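Local coordinates for protein putative cytochrome P450 YjiB (Bacillus subtilis subsp. subtilis, PDB 4RM4) that binds heme and probably acts as a cytochrome P450 monooxygenase, inserting oxygen into organic substrates, at residues Q46-F51 and G300-K305. Numbering follows the deposited sequence.
Sequences QVWSVF and GGHLIK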
loop_
_atom_site.group_PDB
_atom_site.type_symbol
_atom_site.label_atom_id
_atom_site.label_comp_id
_atom_site.label_asym_id
_atom_site.label_seq_id
_atom_site.Cartn_x
_atom_site.Cartn_y
_atom_site.Cartn_z
ATOM N N GLN A 46 19.304 14.102 -10.638
ATOM C CA GLN A 46 20.407 13.625 -9.814
ATOM C C GLN A 46 19.973 12.499 -8.882
ATOM O O GLN A 46 20.166 12.563 -7.669
ATOM C CB GLN A 46 21.034 14.772 -9.017
ATOM C CG GLN A 46 21.678 15.846 -9.890
ATOM C CD GLN A 46 23.052 15.454 -10.390
ATOM O OE1 GLN A 46 23.942 15.120 -9.605
ATOM N NE2 GLN A 46 23.239 15.498 -11.708
ATOM N N VAL A 47 19.375 11.470 -9.461
ATOM C CA VAL A 47 18.950 10.319 -8.704
ATOM C C VAL A 47 19.306 9.023 -9.414
ATOM O O VAL A 47 19.247 8.924 -10.646
ATOM C CB VAL A 47 17.439 10.375 -8.406
ATOM C CG1 VAL A 47 17.019 9.175 -7.577
ATOM C CG2 VAL A 47 17.103 11.662 -7.675
ATOM N N TRP A 48 19.718 8.041 -8.622
ATOM C CA TRP A 48 19.940 6.693 -9.114
ATOM C C TRP A 48 18.653 5.871 -9.127
ATOM O O TRP A 48 17.848 5.975 -8.218
ATOM C CB TRP A 48 20.937 5.986 -8.200
ATOM C CG TRP A 48 22.326 6.516 -8.262
ATOM C CD1 TRP A 48 22.909 7.411 -7.425
ATOM C CD2 TRP A 48 23.321 6.127 -9.194
ATOM N NE1 TRP A 48 24.215 7.626 -7.792
ATOM C CE2 TRP A 48 24.492 6.843 -8.884
ATOM C CE3 TRP A 48 23.329 5.256 -10.286
ATOM C CZ2 TRP A 48 25.662 6.712 -9.621
ATOM C CZ3 TRP A 48 24.497 5.110 -11.008
ATOM C CH2 TRP A 48 25.644 5.844 -10.677
ATOM N N SER A 49 18.491 5.031 -10.142
ATOM C CA SER A 49 17.395 4.065 -10.182
ATOM C C SER A 49 17.964 2.646 -10.214
ATOM O O SER A 49 18.906 2.359 -10.941
ATOM C CB SER A 49 16.485 4.320 -11.391
ATOM O OG SER A 49 15.763 5.526 -11.202
ATOM N N VAL A 50 17.409 1.762 -9.397
ATOM C CA VAL A 50 17.950 0.421 -9.248
ATOM C C VAL A 50 16.825 -0.572 -9.566
ATOM O O VAL A 50 15.727 -0.422 -9.056
ATOM C CB VAL A 50 18.525 0.199 -7.827
ATOM C CG1 VAL A 50 18.856 -1.251 -7.623
ATOM C CG2 VAL A 50 19.785 1.058 -7.632
ATOM N N PHE A 51 17.092 -1.554 -10.429
ATOM C CA PHE A 51 16.029 -2.392 -10.990
ATOM C C PHE A 51 16.111 -3.903 -10.715
ATOM O O PHE A 51 15.114 -4.605 -10.883
ATOM C CB PHE A 51 15.931 -2.179 -12.512
ATOM C CG PHE A 51 15.486 -0.791 -12.907
ATOM C CD1 PHE A 51 14.143 -0.488 -13.017
ATOM C CD2 PHE A 51 16.421 0.207 -13.169
ATOM C CE1 PHE A 51 13.728 0.806 -13.373
ATOM C CE2 PHE A 51 16.016 1.495 -13.521
ATOM C CZ PHE A 51 14.665 1.790 -13.623
ATOM N N GLY A 300 25.504 -2.800 -7.253
ATOM C CA GLY A 300 25.645 -3.460 -8.535
ATOM C C GLY A 300 26.919 -3.047 -9.242
ATOM O O GLY A 300 26.973 -3.031 -10.460
ATOM N N GLY A 301 27.942 -2.688 -8.469
ATOM C CA GLY A 301 29.211 -2.275 -9.043
ATOM C C GLY A 301 29.280 -0.818 -9.472
ATOM O O GLY A 301 30.207 -0.418 -10.175
ATOM N N HIS A 302 28.305 -0.017 -9.046
ATOM C CA HIS A 302 28.297 1.409 -9.345
ATOM C C HIS A 302 28.451 2.218 -8.056
ATOM O O HIS A 302 27.766 1.953 -7.070
ATOM C CB HIS A 302 26.991 1.818 -10.037
ATOM C CG HIS A 302 26.850 1.304 -11.438
ATOM N ND1 HIS A 302 26.341 0.056 -11.727
ATOM C CD2 HIS A 302 27.139 1.879 -12.629
ATOM C CE1 HIS A 302 26.331 -0.120 -13.039
ATOM N NE2 HIS A 302 26.813 0.968 -13.607
ATOM N N LEU A 303 29.325 3.220 -8.074
ATOM C CA LEU A 303 29.581 4.017 -6.879
ATOM C C LEU A 303 28.509 5.075 -6.613
ATOM O O LEU A 303 28.342 6.022 -7.379
ATOM C CB LEU A 303 30.960 4.678 -6.952
ATOM C CG LEU A 303 31.329 5.678 -5.845
ATOM C CD1 LEU A 303 31.301 5.049 -4.455
ATOM C CD2 LEU A 303 32.702 6.284 -6.123
ATOM N N ILE A 304 27.793 4.900 -5.516
ATOM C CA ILE A 304 26.776 5.854 -5.101
ATOM C C ILE A 304 27.370 6.750 -4.025
ATOM O O ILE A 304 27.839 6.270 -3.009
ATOM C CB ILE A 304 25.544 5.110 -4.608
ATOM C CG1 ILE A 304 25.042 4.221 -5.763
ATOM C CG2 ILE A 304 24.475 6.086 -4.096
ATOM C CD1 ILE A 304 23.899 3.322 -5.419
ATOM N N LYS A 305 27.356 8.051 -4.272
ATOM C CA LYS A 305 28.006 9.016 -3.385
ATOM C C LYS A 305 27.174 9.278 -2.145
ATOM O O LYS A 305 25.941 9.272 -2.215
ATOM C CB LYS A 305 28.222 10.344 -4.109
ATOM C CG LYS A 305 29.172 10.281 -5.283
ATOM C CD LYS A 305 29.220 11.632 -5.991
ATOM C CE LYS A 305 30.300 11.679 -7.063
ATOM N NZ LYS A 305 30.337 13.016 -7.728
#
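Trp-48 and Ile-304 meet where strand 47-50 passes strand 302-304 at a closest axis distance of 9.9 Å, with the chain directions 133° apart. The strands belong to different sheets. Strand 47-50 sits in the mixed sheet between strands 39-42 and 309-312, whereas 302-304 pairs with 297-299 in a small hairpin. The gap is bridged mainly by the Trp-48 indole.

Trp-48 carries the contact. With CG anti to the carbonyl carbon (chi1 -69°), the indole is carried across to the hairpin. Ile-304 lies over one face of it. Ile-304 CG1 stands 4.0 Å from the centroid of the Trp-48 five-membered ring, almost straight above it, in a CH-pi contact. Ile-304 CG2 takes the pyrrole rim, 3.9 Å from Trp-48 CD1. The two branches thus hold the same end of the indole.

The six-membered ring meets the preceding residues of the hairpin. Trp-48 CZ2 is 3.6 Å from the backbone O of Leu-303, which approaches obliquely. His-302 CB lies 4.2 Å from Trp-48 CZ3. The imidazole of His-302 turns back to its own turn, where ND1 makes a weak hydrogen bond to Gly-300 O.

Trp-48 NE1 donates a hydrogen bond to Asp-308 OD2. The same carboxylate oxygen takes a weak hydrogen bond from Lys-305 N. Phe-41 and Val-39 of the neighbouring strand also touch the indole.

With an alanine here in place of Trp-48, Ile-304 would probably lose its aromatic cover, a gap would open beneath the hairpin and Asp-308 would lose a donor.

The contact is mainly apolar, and lies away from the heme. One indole joins the hairpin to the mixed sheet by dispersion and CH-pi contact, while its N-H bond to Asp-308 probably helps fix the ring's orientation.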